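Local coordinates for protein PpiC-type peptidyl-prolyl cis-trans isomerase (Novosphingobium aromaticivorans, PDB 3GPK) that probably catalyses cis-trans isomerisation of peptide bonds preceding proline, this chain being the parvulin-like PpiC-type domain of a longer periplasmic protein, at residues L69-E72 / L73-A77. Numbering follows the deposited sequence.
With SO4 (sulfate ion), chain C.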
# COMPACT_ATOMS: atom_id res chain seq x y z
N LEU A 69 -6.25 -2.49 -8.49
CA LEU A 69 -6.43 -1.66 -7.30
C LEU A 69 -7.62 -0.73 -7.43
O LEU A 69 -8.03 -0.38 -8.53
CB LEU A 69 -5.19 -0.80 -7.06
CG LEU A 69 -3.89 -1.49 -6.64
CD1 LEU A 69 -2.76 -0.48 -6.72
CD2 LEU A 69 -4.04 -2.04 -5.23
N PRO A 70 -8.21 -0.34 -6.29
CA PRO A 70 -9.34 0.58 -6.36
C PRO A 70 -8.78 1.90 -6.86
O PRO A 70 -7.60 2.18 -6.68
CB PRO A 70 -9.82 0.64 -4.91
CG PRO A 70 -8.57 0.42 -4.13
CD PRO A 70 -7.91 -0.70 -4.89
N THR A 71 -9.61 2.70 -7.50
CA THR A 71 -9.18 3.97 -8.06
C THR A 71 -8.24 4.81 -7.19
O THR A 71 -7.19 5.25 -7.66
CB THR A 71 -10.41 4.80 -8.44
OG1 THR A 71 -11.18 4.08 -9.41
CG2 THR A 71 -10.00 6.15 -9.02
N GLU A 72 -8.62 5.01 -5.93
CA GLU A 72 -7.82 5.82 -5.00
C GLU A 72 -6.39 5.31 -4.89
O GLU A 72 -5.45 6.10 -4.88
CB GLU A 72 -8.45 5.83 -3.61
CG GLU A 72 -9.82 6.49 -3.49
CD GLU A 72 -10.92 5.71 -4.18
OE1 GLU A 72 -10.92 4.46 -4.10
OE2 GLU A 72 -11.80 6.35 -4.80
N LEU A 73 -6.23 4.00 -4.79
CA LEU A 73 -4.89 3.43 -4.66
C LEU A 73 -4.16 3.32 -6.00
O LEU A 73 -2.94 3.46 -6.06
CB LEU A 73 -4.98 2.05 -3.99
CG LEU A 73 -5.65 2.10 -2.61
CD1 LEU A 73 -5.70 0.71 -2.02
CD2 LEU A 73 -4.88 3.04 -1.70
N ALA A 74 -4.92 3.08 -7.07
CA ALA A 74 -4.34 2.98 -8.40
C ALA A 74 -3.73 4.31 -8.83
O ALA A 74 -2.61 4.37 -9.33
CB ALA A 74 -5.41 2.55 -9.40
N THR A 75 -4.48 5.39 -8.62
CA THR A 75 -3.99 6.71 -8.99
C THR A 75 -2.82 7.15 -8.11
O THR A 75 -1.98 7.93 -8.55
CB THR A 75 -5.14 7.76 -8.94
OG1 THR A 75 -5.73 7.78 -7.64
CG2 THR A 75 -6.21 7.42 -9.97
N THR A 76 -2.76 6.65 -6.87
CA THR A 76 -1.66 6.99 -5.97
C THR A 76 -0.40 6.25 -6.41
O THR A 76 0.68 6.83 -6.50
CB THR A 76 -1.97 6.60 -4.50
OG1 THR A 76 -3.04 7.40 -3.98
CG2 THR A 76 -0.73 6.80 -3.64
N ALA A 77 -0.57 4.95 -6.67
CA ALA A 77 0.53 4.09 -7.09
C ALA A 77 1.15 4.55 -8.40
O ALA A 77 2.37 4.45 -8.59
CB ALA A 77 0.04 2.65 -7.22
S SO4 C . -14.82 4.01 -9.04
O1 SO4 C . -15.31 3.35 -10.26
O2 SO4 C . -14.36 2.98 -8.08
O3 SO4 C . -13.69 4.90 -9.39
O4 SO4 C . -15.90 4.80 -8.41
O HOH W 1 -5.34 8.67 -5.08
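Leu73 lies against the Pro70 ring, its CD1 3.6 Å from Pro70 CG, the two side chains crossing obliquely at the start of helix 71-79. With CG anti to its own carbonyl carbon (chi1 -57°) and beside the backbone N, Leu73 brings CD1 to the ring. Leu69 packs beside the same turn: its CB is 4.2 Å from Leu73 CB and its CD1 4.2 Å from Ala77 CB. Pro70 is the N-cap residue, and its O receives the first helical hydrogen bond from Ala74 N at 2.9 Å, plus a weak one from Leu73 N. At the next residue, Thr71 O accepts two bonds, from Thr75 N and, tilted 29° from the carbonyl plane, from Thr75 OG1, both at 2.9 Å. The Glu72 side chain sets off away from the following turn, but its O takes a weak bond from Thr76 N (3.4 Å) and one from a water that also donates to Thr75 OG1, bridging the two. Thr71 OG1 donates to O3 of a sulfate, 2.6 Å, also bonded by Arg92. An alanine in place of Leu73 would probably strip the Pro70 ring of the CD1 contact and leave a gap facing the sheet. There Leu73 meets Val89, Ile91 and Leu98, while Leu69 and Ala77 rest on Ile10, seating this short helix on the four-stranded antiparallel sheet of the parvulin fold.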